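Local structure of putative PTS system, cellobiose-specific IIA component (Streptococcus mutans, 3L8R) at residues E43-D46 with A47-E50; Y53-A56 with E57-Q61; T102-T105 with L106-A110; N36-S39 with I40-A44; K69-Q72 with A73-D76. The protein probably acts as the cytoplasmic IIA phosphocarrier of a cellobiose-type sugar phosphotransferase system, passing on a phosphoryl group received from HPr. All coordinates share one frame; numbering follows the deposited sequence.

Contact 1: residues E43-D46 with A47-E50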
loop_
_atom_site.group_PDB
_atom_site.type_symbol
_atom_site.label_atom_id
_atom_site.label_comp_id
_atom_site.label_asym_id
_atom_site.label_seq_id
_atom_site.Cartn_x
_atom_site.Cartn_y
_atom_site.Cartn_z
ATOM N N GLU A 43 -8.702 4.868 14.957
ATOM C CA GLU A 43 -9.011 5.689 16.142
ATOM C C GLU A 43 -8.647 7.149 15.879
ATOM O O GLU A 43 -9.519 8.020 15.966
ATOM C CB GLU A 43 -8.330 5.151 17.403
ATOM C CG GLU A 43 -8.739 3.741 17.781
ATOM C CD GLU A 43 -8.405 3.415 19.225
ATOM O OE1 GLU A 43 -7.373 2.793 19.517
ATOM O OE2 GLU A 43 -9.207 3.804 20.093
ATOM N N ALA A 44 -7.414 7.422 15.459
ATOM C CA ALA A 44 -7.079 8.810 15.157
ATOM C C ALA A 44 -8.051 9.397 14.130
ATOM O O ALA A 44 -8.440 10.562 14.264
ATOM C CB ALA A 44 -5.650 8.973 14.718
ATOM N N PHE A 45 -8.455 8.624 13.106
ATOM C CA PHE A 45 -9.465 9.147 12.192
ATOM C C PHE A 45 -10.817 9.388 12.875
ATOM O O PHE A 45 -11.536 10.308 12.514
ATOM C CB PHE A 45 -9.662 8.253 10.984
ATOM C CG PHE A 45 -8.600 8.403 9.930
ATOM C CD1 PHE A 45 -8.331 9.660 9.329
ATOM C CD2 PHE A 45 -7.869 7.300 9.508
ATOM C CE1 PHE A 45 -7.358 9.792 8.347
ATOM C CE2 PHE A 45 -6.910 7.434 8.533
ATOM C CZ PHE A 45 -6.652 8.684 7.942
ATOM N N ASP A 46 -11.198 8.563 13.838
ATOM C CA ASP A 46 -12.501 8.773 14.460
ATOM C C ASP A 46 -12.413 10.059 15.307
ATOM O O ASP A 46 -13.362 10.847 15.357
ATOM C CB ASP A 46 -12.945 7.593 15.333
ATOM C CG ASP A 46 -12.967 6.232 14.598
ATOM O OD1 ASP A 46 -13.552 6.084 13.495
ATOM O OD2 ASP A 46 -12.409 5.264 15.181
ATOM N N ALA A 47 -11.245 10.268 15.924
ATOM C CA ALA A 47 -11.010 11.388 16.848
ATOM C C ALA A 47 -10.847 12.696 16.121
ATOM O O ALA A 47 -11.200 13.741 16.671
ATOM C CB ALA A 47 -9.798 11.132 17.780
ATOM N N MET A 48 -10.302 12.640 14.904
ATOM C CA MET A 48 -10.337 13.773 13.967
ATOM C C MET A 48 -11.786 14.149 13.695
ATOM O O MET A 48 -12.171 15.316 13.769
ATOM C CB MET A 48 -9.655 13.410 12.636
ATOM C CG MET A 48 -8.198 13.832 12.540
ATOM S SD MET A 48 -7.191 12.941 11.320
ATOM C CE MET A 48 -8.078 13.337 9.854
ATOM N N ARG A 49 -12.589 13.141 13.387
ATOM C CA ARG A 49 -13.973 13.368 12.991
ATOM C C ARG A 49 -14.806 14.043 14.084
ATOM O O ARG A 49 -15.670 14.865 13.779
ATOM C CB ARG A 49 -14.617 12.071 12.497
ATOM C CG ARG A 49 -14.132 11.693 11.129
ATOM C CD ARG A 49 -15.031 10.718 10.473
ATOM N NE ARG A 49 -14.807 9.380 10.979
ATOM C CZ ARG A 49 -15.271 8.276 10.405
ATOM N NH1 ARG A 49 -15.982 8.339 9.279
ATOM N NH2 ARG A 49 -15.013 7.101 10.968
ATOM N N GLU A 50 -14.514 13.699 15.340
ATOM C CA GLU A 50 -15.175 14.255 16.526
ATOM C C GLU A 50 -14.586 15.613 16.916
ATOM O O GLU A 50 -14.887 16.151 17.988
ATOM C CB GLU A 50 -15.079 13.244 17.692
ATOM C CG GLU A 50 -14.948 13.817 19.132
ATOM C CD GLU A 50 -16.302 14.178 19.791
ATOM O OE1 GLU A 50 -17.357 13.664 19.330
ATOM O OE2 GLU A 50 -16.303 14.977 20.769
#
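Asp-46 and Arg-49 lie side by side in the last turn of helix 20-49, one of the three long helices of this PTS IIA subunit, and form an i to i+3 salt bridge. Arg-49 NH2 donates to Asp-46 OD1 at 3.1 Å, and the oxygen sits in the guanidinium plane, at its edge. Carboxylate and guanidinium are nearly coplanar, 18° apart. The arginine achieves this by bending at chi3 (-79°), which folds its end back along the helix. A glutamate of the second subunit, Glu-112, makes a long, weak ion pair with the same NH2.

On a different side of the helix, Phe-45 and Met-48 run alongside each other in a Met-aromatic contact. Met-48 SD stands 5.0 Å from the centroid of the Phe-45 ring, obliquely placed, while the methyl reaches the ring edge near its plane. Both side chains pack on helix 91-118, Phe-45 against Ala-110 and Met-48 against Met-113 and Tyr-117. Ala-47, by contrast, packs on Leu-55 and Ala-56 of helix 53-82.

Helical phi/psi ends at Glu-50, whose N still donates to Asp-46 O at 3.1 Å. The methionine chain turns at chi3 (60°), bringing Met-48 CE to 3.7 Å from Phe-45 CD1.

Contact 2: residues Y53-A56 with E57-Q61; sequences YILA and EQKLQ
Ile-54 and Leu-55 meet Gln-58 and Lys-59 one turn further along, in the first turns of helix 53-82. The methyl CG2 of Ile-54 approaches the end of the Gln-58 amide, 3.8 Å from NE2, with the two side chains at a slant to each other. Leu-55 crosses Gln-58 at about a right angle, and its CD1 lies 4.0 Å from Gln-58 OE1. With Lys-59 the same leucine runs side by side: Leu-55 CD1 is 4.1 Å from Lys-59 CE, so the aliphatic part of the lysine packs along the leucine branch.

These contacts are held in place by backbone bonds from i+4 to i. Lys-59 N to Leu-55 O is 2.6 Å, and Gln-58 N to Ile-54 O is 3.1 Å and close to straight at 163°. Bends at chi2 (42°) and chi4 (80°) lay CD and CE of the lysine along Leu-55 CD1. Beyond them, Lys-59 NZ makes long, weak ion pairs with Glu-62 and Glu-43.

The segment belongs to a predicted coiled coil, and its two flanks face different helices. Leu-55, Lys-59 and Leu-60 pack on helix 20-49, at Ala-47, Ile-40 and Ala-44, while Tyr-53, Glu-57 and again Leu-60 touch helix 91-118 at Tyr-117, Lys-118, Leu-114 and Ala-110.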
loop_
_atom_site.group_PDB
_atom_site.type_symbol
_atom_site.label_atom_id
_atom_site.label_comp_id
_atom_site.label_asym_id
_atom_site.label_seq_id
_atom_site.Cartn_x
_atom_site.Cartn_y
_atom_site.Cartn_z
ATOM N N TYR A 53 -8.612 16.941 18.100
ATOM C CA TYR A 53 -7.261 16.941 17.520
ATOM C C TYR A 53 -6.168 16.497 18.435
ATOM O O TYR A 53 -5.102 16.068 17.982
ATOM C CB TYR A 53 -6.932 18.306 16.953
ATOM C CG TYR A 53 -7.993 18.755 15.961
ATOM C CD1 TYR A 53 -8.465 17.879 14.986
ATOM C CD2 TYR A 53 -8.550 20.035 16.015
ATOM C CE1 TYR A 53 -9.468 18.264 14.087
ATOM C CE2 TYR A 53 -9.565 20.440 15.104
ATOM C CZ TYR A 53 -10.001 19.545 14.146
ATOM O OH TYR A 53 -10.963 19.903 13.243
ATOM N N ILE A 54 -6.438 16.561 19.727
ATOM C CA ILE A 54 -5.502 16.097 20.736
ATOM C C ILE A 54 -5.345 14.608 20.703
ATOM O O ILE A 54 -4.251 14.089 20.588
ATOM C CB ILE A 54 -5.938 16.586 22.138
ATOM C CG1 ILE A 54 -5.494 18.009 22.224
ATOM C CG2 ILE A 54 -5.242 15.829 23.289
ATOM C CD1 ILE A 54 -4.359 18.221 21.202
ATOM N N LEU A 55 -6.466 13.925 20.817
ATOM C CA LEU A 55 -6.474 12.506 20.883
ATOM C C LEU A 55 -5.850 11.969 19.611
ATOM O O LEU A 55 -4.968 11.103 19.673
ATOM C CB LEU A 55 -7.916 12.033 21.042
ATOM C CG LEU A 55 -8.069 10.582 21.502
ATOM C CD1 LEU A 55 -7.381 10.355 22.831
ATOM C CD2 LEU A 55 -9.560 10.294 21.577
ATOM N N ALA A 56 -6.302 12.506 18.476
ATOM C CA ALA A 56 -5.887 12.047 17.159
ATOM C C ALA A 56 -4.374 12.142 16.995
ATOM O O ALA A 56 -3.735 11.189 16.526
ATOM C CB ALA A 56 -6.607 12.838 16.059
ATOM N N GLU A 57 -3.797 13.263 17.434
ATOM C CA GLU A 57 -2.354 13.416 17.369
ATOM C C GLU A 57 -1.618 12.387 18.208
ATOM O O GLU A 57 -0.580 11.831 17.751
ATOM C CB GLU A 57 -1.892 14.812 17.739
ATOM C CG GLU A 57 -0.368 14.904 17.659
ATOM C CD GLU A 57 0.176 16.314 17.705
ATOM O OE1 GLU A 57 1.415 16.445 17.579
ATOM O OE2 GLU A 57 -0.602 17.285 17.867
ATOM N N GLN A 58 -2.165 12.148 19.411
ATOM C CA GLN A 58 -1.650 11.147 20.369
ATOM C C GLN A 58 -1.786 9.747 19.821
ATOM O O GLN A 58 -0.844 8.958 19.901
ATOM C CB GLN A 58 -2.380 11.224 21.734
ATOM C CG GLN A 58 -1.869 12.309 22.667
ATOM C CD GLN A 58 -2.872 12.707 23.744
ATOM O OE1 GLN A 58 -4.005 12.178 23.788
ATOM N NE2 GLN A 58 -2.463 13.645 24.640
ATOM N N LYS A 59 -2.957 9.440 19.277
ATOM C CA LYS A 59 -3.201 8.140 18.680
ATOM C C LYS A 59 -2.283 7.869 17.489
ATOM O O LYS A 59 -1.751 6.748 17.339
ATOM C CB LYS A 59 -4.669 8.019 18.295
ATOM C CG LYS A 59 -5.554 7.179 19.272
ATOM C CD LYS A 59 -5.284 7.417 20.782
ATOM C CE LYS A 59 -6.285 6.636 21.626
ATOM N NZ LYS A 59 -5.933 5.195 21.780
ATOM N N LEU A 60 -2.055 8.890 16.660
ATOM C CA LEU A 60 -1.000 8.773 15.623
ATOM C C LEU A 60 0.381 8.433 16.163
ATOM O O LEU A 60 1.146 7.779 15.494
ATOM C CB LEU A 60 -0.949 9.974 14.667
ATOM C CG LEU A 60 -2.192 10.051 13.784
ATOM C CD1 LEU A 60 -2.347 11.382 13.064
ATOM C CD2 LEU A 60 -2.233 8.868 12.785
ATOM N N GLN A 61 0.695 8.836 17.377
ATOM C CA GLN A 61 1.979 8.456 17.976
ATOM C C GLN A 61 1.968 7.024 18.558
ATOM O O GLN A 61 2.990 6.301 18.516
ATOM C CB GLN A 61 2.437 9.485 19.035
ATOM C CG GLN A 61 3.916 9.360 19.354
ATOM C CD GLN A 61 4.359 10.035 20.669
ATOM O OE1 GLN A 61 5.543 9.957 21.041
ATOM N NE2 GLN A 61 3.424 10.694 21.372
#

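Contact 3: residues T102-T105 with L106-A110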
loop_
_atom_site.group_PDB
_atom_site.type_symbol
_atom_site.label_atom_id
_atom_site.label_comp_id
_atom_site.label_asym_id
_atom_site.label_seq_id
_atom_site.Cartn_x
_atom_site.Cartn_y
_atom_site.Cartn_z
ATOM N N THR A 102 1.153 -0.875 3.862
ATOM C CA THR A 102 -0.032 -0.049 3.673
ATOM C C THR A 102 -0.403 0.669 4.949
ATOM O O THR A 102 -0.930 1.791 4.939
ATOM C CB THR A 102 -1.244 -0.764 3.040
ATOM O OG1 THR A 102 -1.838 -1.707 3.965
ATOM C CG2 THR A 102 -0.889 -1.467 1.727
ATOM N N THR A 103 -0.081 0.045 6.072
ATOM C CA THR A 103 -0.429 0.649 7.349
ATOM C C THR A 103 0.462 1.857 7.595
ATOM O O THR A 103 -0.020 2.915 8.015
ATOM C CB THR A 103 -0.489 -0.412 8.507
ATOM O OG1 THR A 103 -1.616 -1.266 8.276
ATOM C CG2 THR A 103 -0.662 0.262 9.892
ATOM N N MET A 104 1.745 1.749 7.264
ATOM C CA MET A 104 2.613 2.953 7.242
ATOM C C MET A 104 2.056 4.060 6.343
ATOM O O MET A 104 1.883 5.189 6.772
ATOM C CB MET A 104 3.996 2.578 6.745
ATOM C CG MET A 104 4.941 3.779 6.468
ATOM S SD MET A 104 6.553 3.089 5.955
ATOM C CE MET A 104 6.337 3.019 4.158
ATOM N N THR A 105 1.776 3.726 5.086
ATOM C CA THR A 105 1.191 4.678 4.176
ATOM C C THR A 105 -0.066 5.287 4.794
ATOM O O THR A 105 -0.271 6.500 4.708
ATOM C CB THR A 105 0.809 4.031 2.828
ATOM O OG1 THR A 105 1.898 3.246 2.308
ATOM C CG2 THR A 105 0.430 5.096 1.829
ATOM N N LEU A 106 -0.902 4.461 5.437
ATOM C CA LEU A 106 -2.127 4.991 5.992
ATOM C C LEU A 106 -1.832 5.956 7.150
ATOM O O LEU A 106 -2.503 6.964 7.251
ATOM C CB LEU A 106 -3.078 3.888 6.430
ATOM C CG LEU A 106 -4.440 4.368 6.915
ATOM C CD1 LEU A 106 -5.318 4.841 5.744
ATOM C CD2 LEU A 106 -5.162 3.343 7.747
ATOM N N ARG A 107 -0.878 5.647 8.041
ATOM C CA ARG A 107 -0.494 6.637 9.090
ATOM C C ARG A 107 -0.051 7.940 8.445
ATOM O O ARG A 107 -0.450 8.988 8.877
ATOM C CB ARG A 107 0.636 6.150 10.008
ATOM C CG ARG A 107 1.704 7.240 10.166
ATOM C CD ARG A 107 3.172 6.798 10.544
ATOM N NE ARG A 107 4.060 6.268 9.490
ATOM C CZ ARG A 107 5.108 6.924 8.940
ATOM N NH1 ARG A 107 5.406 8.200 9.257
ATOM N NH2 ARG A 107 5.874 6.311 8.029
ATOM N N GLU A 108 0.774 7.852 7.398
ATOM C CA GLU A 108 1.263 9.007 6.669
ATOM C C GLU A 108 0.108 9.854 6.196
ATOM O O GLU A 108 0.099 11.064 6.418
ATOM C CB GLU A 108 2.111 8.588 5.488
ATOM C CG GLU A 108 3.516 8.170 5.886
ATOM C CD GLU A 108 4.362 7.683 4.736
ATOM O OE1 GLU A 108 4.336 8.245 3.622
ATOM O OE2 GLU A 108 5.111 6.740 4.938
ATOM N N VAL A 109 -0.870 9.264 5.525
ATOM C CA VAL A 109 -2.056 10.058 5.287
ATOM C C VAL A 109 -2.796 10.001 6.584
ATOM O O VAL A 109 -3.030 8.940 7.142
ATOM C CB VAL A 109 -2.876 9.662 4.003
ATOM C CG1 VAL A 109 -2.259 8.503 3.228
ATOM C CG2 VAL A 109 -4.379 9.577 4.236
ATOM N N ALA A 110 -3.149 11.114 7.148
ATOM C CA ALA A 110 -3.664 10.992 8.518
ATOM C C ALA A 110 -2.837 11.921 9.280
ATOM O O ALA A 110 -3.384 12.839 9.850
ATOM C CB ALA A 110 -3.520 9.619 9.092
#
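Met-104 meets Arg-107 and Glu-108, the residues three and four further along helix 91-118. Among the apolar and mixed contacts, the thioether chain slants across the arginine, with Met-104 SD in the guanidinium plane at its edge. The methionine runs alongside Glu-108, and Met-104 CG lies 3.3 Å from Glu-108 OE2. The Met-104 chain is extended through chi2 (178°), which carries the sulfur out to the level of both charged groups.

Electrostatics join the two charged neighbours. Arg-107 NH2 and Glu-108 OE2 are 3.2 Å apart, but the oxygen lies well out of the guanidinium plane and no N-H points at it, so the pairing is one of charge alone. One guanidinium face is covered by Glu-108 CG, 3.6 Å above its centre.

Of the backbone hydrogen bonds, Glu-108 N to Met-104 O is 3.0 Å long and nearly straight, at 170°. The side-chain ones reach outside: Thr-102 OG1 bonds Arg-38 NH1, Thr-105 OG1 bonds Met-101 O, and Glu-108 OE1 takes His-42 and Arg-38 of the third subunit. The Thr-102 side chain is about 5 Å from that of Asp-98, the predicted magnesium ligand shared by the trimer.

The helix lies at the trimer interface, where Val-109 packs on Val-109 of both other subunits. Within the chain, Leu-106 faces helix 20-49 at Val-41, while Met-104 and Arg-107 face helix 53-82 at His-71 and Asn-64.

Contact 4: residues N36-S39 with I40-A44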
loop_
_atom_site.group_PDB
_atom_site.type_symbol
_atom_site.label_atom_id
_atom_site.label_comp_id
_atom_site.label_asym_id
_atom_site.label_seq_id
_atom_site.Cartn_x
_atom_site.Cartn_y
_atom_site.Cartn_z
ATOM N N ASN A 36 -2.790 -3.946 14.732
ATOM C CA ASN A 36 -3.079 -3.097 15.861
ATOM C C ASN A 36 -2.826 -1.633 15.525
ATOM O O ASN A 36 -3.658 -0.758 15.836
ATOM C CB ASN A 36 -2.229 -3.499 17.045
ATOM C CG ASN A 36 -2.695 -2.848 18.334
ATOM O OD1 ASN A 36 -1.895 -2.543 19.214
ATOM N ND2 ASN A 36 -3.988 -2.649 18.457
ATOM N N ALA A 37 -1.694 -1.357 14.866
ATOM C CA ALA A 37 -1.356 0.032 14.546
ATOM C C ALA A 37 -2.387 0.544 13.590
ATOM O O ALA A 37 -2.800 1.697 13.692
ATOM C CB ALA A 37 0.071 0.165 13.968
ATOM N N ARG A 38 -2.873 -0.312 12.688
ATOM C CA ARG A 38 -3.921 0.164 11.809
ATOM C C ARG A 38 -5.180 0.527 12.542
ATOM O O ARG A 38 -5.838 1.507 12.190
ATOM C CB ARG A 38 -4.251 -0.796 10.681
ATOM C CG ARG A 38 -4.813 -0.057 9.478
ATOM C CD ARG A 38 -5.382 -1.082 8.457
ATOM N NE ARG A 38 -5.532 -0.522 7.125
ATOM C CZ ARG A 38 -4.615 -0.577 6.160
ATOM N NH1 ARG A 38 -3.454 -1.201 6.311
ATOM N NH2 ARG A 38 -4.912 -0.037 5.006
ATOM N N SER A 39 -5.572 -0.253 13.542
ATOM C CA SER A 39 -6.803 0.108 14.227
ATOM C C SER A 39 -6.587 1.390 15.000
ATOM O O SER A 39 -7.515 2.174 15.174
ATOM C CB SER A 39 -7.303 -1.005 15.142
ATOM O OG SER A 39 -6.512 -1.089 16.318
ATOM N N ILE A 40 -5.362 1.634 15.440
ATOM C CA ILE A 40 -5.144 2.840 16.200
ATOM C C ILE A 40 -5.191 4.028 15.275
ATOM O O ILE A 40 -5.706 5.121 15.648
ATOM C CB ILE A 40 -3.853 2.832 17.042
ATOM C CG1 ILE A 40 -3.898 1.737 18.102
ATOM C CG2 ILE A 40 -3.733 4.142 17.781
ATOM C CD1 ILE A 40 -2.530 1.218 18.440
ATOM N N VAL A 41 -4.680 3.835 14.063
ATOM C CA VAL A 41 -4.733 4.944 13.129
ATOM C C VAL A 41 -6.186 5.318 12.879
ATOM O O VAL A 41 -6.518 6.511 12.803
ATOM C CB VAL A 41 -4.024 4.652 11.806
ATOM C CG1 VAL A 41 -4.337 5.772 10.817
ATOM C CG2 VAL A 41 -2.536 4.517 12.027
ATOM N N HIS A 42 -7.045 4.299 12.741
ATOM C CA HIS A 42 -8.475 4.533 12.557
ATOM C C HIS A 42 -9.103 5.236 13.756
ATOM O O HIS A 42 -9.881 6.144 13.592
ATOM C CB HIS A 42 -9.227 3.256 12.229
ATOM C CG HIS A 42 -9.167 2.902 10.787
ATOM N ND1 HIS A 42 -9.863 3.608 9.827
ATOM C CD2 HIS A 42 -8.472 1.941 10.131
ATOM C CE1 HIS A 42 -9.610 3.086 8.636
ATOM N NE2 HIS A 42 -8.768 2.072 8.794
ATOM N N GLU A 43 -8.702 4.868 14.957
ATOM C CA GLU A 43 -9.011 5.689 16.142
ATOM C C GLU A 43 -8.647 7.149 15.879
ATOM O O GLU A 43 -9.519 8.020 15.966
ATOM C CB GLU A 43 -8.330 5.151 17.403
ATOM C CG GLU A 43 -8.739 3.741 17.781
ATOM C CD GLU A 43 -8.405 3.415 19.225
ATOM O OE1 GLU A 43 -7.373 2.793 19.517
ATOM O OE2 GLU A 43 -9.207 3.804 20.093
ATOM N N ALA A 44 -7.414 7.422 15.459
ATOM C CA ALA A 44 -7.079 8.810 15.157
ATOM C C ALA A 44 -8.051 9.397 14.130
ATOM O O ALA A 44 -8.440 10.562 14.264
ATOM C CB ALA A 44 -5.650 8.973 14.718
HETATM O O HOH W 1 -7.107 -0.140 18.827
#
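Ile-40, Val-41, His-42 and Glu-43 each return a backbone N-H to the carbonyl four residues earlier, making residues 36-44 an unbroken piece of alpha helix. Glu-43 N to Ser-39 O is 3.0 Å at 168°, whereas Ile-40 N to Asn-36 O, also 3.0 Å, is more bent at 145°. Asn-36 O takes a second bond from the hydroxyl of Ser-39, 2.9 Å from OG. That hydroxyl stands between the backbone N and the carbonyl carbon (chi1 74°), a position from which it can turn back onto the preceding turn. A water then donates to both Ser-39 OG, at 2.7 Å, and Glu-43 OE1, at 3.0 Å, bridging the two along the exposed side.

The piece lies in the second half of helix 20-49, in the three-helix subunit of a trimeric lactose/cellobiose-type IIA protein. On the flank facing helix 53-82 the Ile-40 methyl CD1 comes 3.9 Å from Asn-36 OD1, the side chains slanting across one another.

Facing the interface, Arg-38 and His-42 pack loosely, with Arg-38 CG 4.2 Å from His-42 CD2. Their polar ends are both engaged by Glu-108 of the second subunit, in a salt bridge to Arg-38 NH2 and a hydrogen bond to His-42 NE2. The Arg-38 side chain is about 8 Å from that of Asp-98, the predicted magnesium ligand, and Val-41 touches Ala-63 of helix 53-82.

Contact 5: residues K69-Q72 with A73-D76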
loop_
_atom_site.group_PDB
_atom_site.type_symbol
_atom_site.label_atom_id
_atom_site.label_comp_id
_atom_site.label_asym_id
_atom_site.label_seq_id
_atom_site.Cartn_x
_atom_site.Cartn_y
_atom_site.Cartn_z
ATOM N N LYS A 69 7.342 -1.714 15.951
ATOM C CA LYS A 69 7.658 -3.114 16.254
ATOM C C LYS A 69 7.604 -3.927 14.980
ATOM O O LYS A 69 8.471 -4.825 14.762
ATOM C CB LYS A 69 6.733 -3.717 17.301
ATOM C CG LYS A 69 6.704 -2.980 18.633
ATOM C CD LYS A 69 5.514 -3.447 19.459
ATOM C CE LYS A 69 5.530 -2.788 20.871
ATOM N NZ LYS A 69 4.387 -3.298 21.686
ATOM N N ALA A 70 6.617 -3.593 14.134
ATOM C CA ALA A 70 6.434 -4.254 12.839
ATOM C C ALA A 70 7.551 -3.893 11.880
ATOM O O ALA A 70 8.144 -4.799 11.261
ATOM C CB ALA A 70 5.050 -3.977 12.255
ATOM N N HIS A 71 7.884 -2.605 11.776
ATOM C CA HIS A 71 9.001 -2.191 10.914
ATOM C C HIS A 71 10.295 -2.898 11.348
ATOM O O HIS A 71 11.043 -3.379 10.509
ATOM C CB HIS A 71 9.176 -0.649 10.843
ATOM C CG HIS A 71 8.528 -0.004 9.639
ATOM N ND1 HIS A 71 8.945 -0.247 8.339
ATOM C CD2 HIS A 71 7.492 0.876 9.538
ATOM C CE1 HIS A 71 8.177 0.434 7.494
ATOM N NE2 HIS A 71 7.287 1.123 8.192
ATOM N N GLN A 72 10.545 -2.995 12.650
ATOM C CA GLN A 72 11.769 -3.628 13.134
ATOM C C GLN A 72 11.869 -5.049 12.642
ATOM O O GLN A 72 12.930 -5.489 12.162
ATOM C CB GLN A 72 11.813 -3.649 14.662
ATOM C CG GLN A 72 13.171 -4.024 15.232
ATOM C CD GLN A 72 14.277 -2.996 14.872
ATOM O OE1 GLN A 72 15.158 -3.267 14.046
ATOM N NE2 GLN A 72 14.212 -1.809 15.479
ATOM N N ALA A 73 10.769 -5.785 12.752
ATOM C CA ALA A 73 10.797 -7.172 12.345
ATOM C C ALA A 73 11.010 -7.280 10.839
ATOM O O ALA A 73 11.802 -8.103 10.394
ATOM C CB ALA A 73 9.580 -7.881 12.790
ATOM N N GLN A 74 10.344 -6.435 10.052
ATOM C CA GLN A 74 10.674 -6.380 8.623
ATOM C C GLN A 74 12.145 -5.994 8.382
ATOM O O GLN A 74 12.827 -6.576 7.515
ATOM C CB GLN A 74 9.730 -5.479 7.809
ATOM C CG GLN A 74 10.100 -5.442 6.345
ATOM C CD GLN A 74 9.111 -4.668 5.505
ATOM O OE1 GLN A 74 9.237 -3.458 5.311
ATOM N NE2 GLN A 74 8.103 -5.360 5.019
ATOM N N THR A 75 12.647 -5.032 9.140
ATOM C CA THR A 75 14.038 -4.642 8.926
ATOM C C THR A 75 15.022 -5.795 9.213
ATOM O O THR A 75 16.038 -5.944 8.500
ATOM C CB THR A 75 14.425 -3.340 9.655
ATOM O OG1 THR A 75 13.480 -2.319 9.319
ATOM C CG2 THR A 75 15.792 -2.863 9.201
ATOM N N ASP A 76 14.704 -6.614 10.221
ATOM C CA ASP A 76 15.598 -7.708 10.615
ATOM C C ASP A 76 15.634 -8.727 9.501
ATOM O O ASP A 76 16.703 -9.261 9.172
ATOM C CB ASP A 76 15.141 -8.401 11.907
ATOM C CG ASP A 76 15.247 -7.508 13.145
ATOM O OD1 ASP A 76 15.916 -6.438 13.109
ATOM O OD2 ASP A 76 14.635 -7.887 14.174
#
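Lys-69 accepts the first of the helical bonds here, its O taking Ala-73 N at 3.2 Å. Its extended side chain leads away from the following turn, and NZ forms a salt bridge with Glu-66. Ala-70 is next: Gln-74 N reaches Ala-70 O in an almost straight bond (175°, 3.0 Å). The methyl of Ala-70 packs against Leu-100 of helix 91-118 and Ser-34 of helix 20-49, so this small side chain touches both neighbouring helices.

At His-71 the carbonyl is gripped twice by Thr-75. The backbone N of Thr-75 comes nearly in line with the carbonyl, 2.7 Å from His-71 O. Thr-75 OG1 donates to the same oxygen at 2.9 Å from above the carbonyl plane, 49° out of it. The hydroxyl can do so because it lies beside its own backbone N (chi1 -52°), facing the previous turn. The imidazole of His-71 has Gln-74 OE1 obliquely placed, 4.4 Å from ND1.

Gln-72 closes the segment. Its O receives Asp-76 N at 2.9 Å, and the Asp-76 carboxylate folds back over that turn, with CG 3.2 Å from Gln-72 O. Gln-74 reaches towards helix 91-118, touching Gln-97 and Leu-100, and packs on His-95 of the third subunit, the predicted phosphorylation site.

The chemistry implies that the Thr-75 hydroxyl is satisfied as a donor within its own helix, in this part of the predicted coiled coil, and that the hydroxyl's bond, the second that the His-71 carbonyl accepts from Thr-75, probably restrains rotation of the threonine side chain.

Along the chain the order is contact 4, contact 1, contact 2, contact 5, contact 3. Contacts 4 and 1 share helix 20-49 and overlap at Glu-43 and Ala-44; contacts 2 and 5 share helix 53-82, their centres about 23 Å apart, and contact 3 lies on helix 91-118. Contacts 1 and 2, with centres about 9 Å apart, touch where the first two helices pack together. Contact 3 touches all four others, so the third helix packs on both of the others; contacts 1 and 5, about 27 Å apart between centres, lie on opposite sides of the chain's centre. Contacts 1, 3 and 4 also meet the second subunit, tying the helical bundle to the trimer.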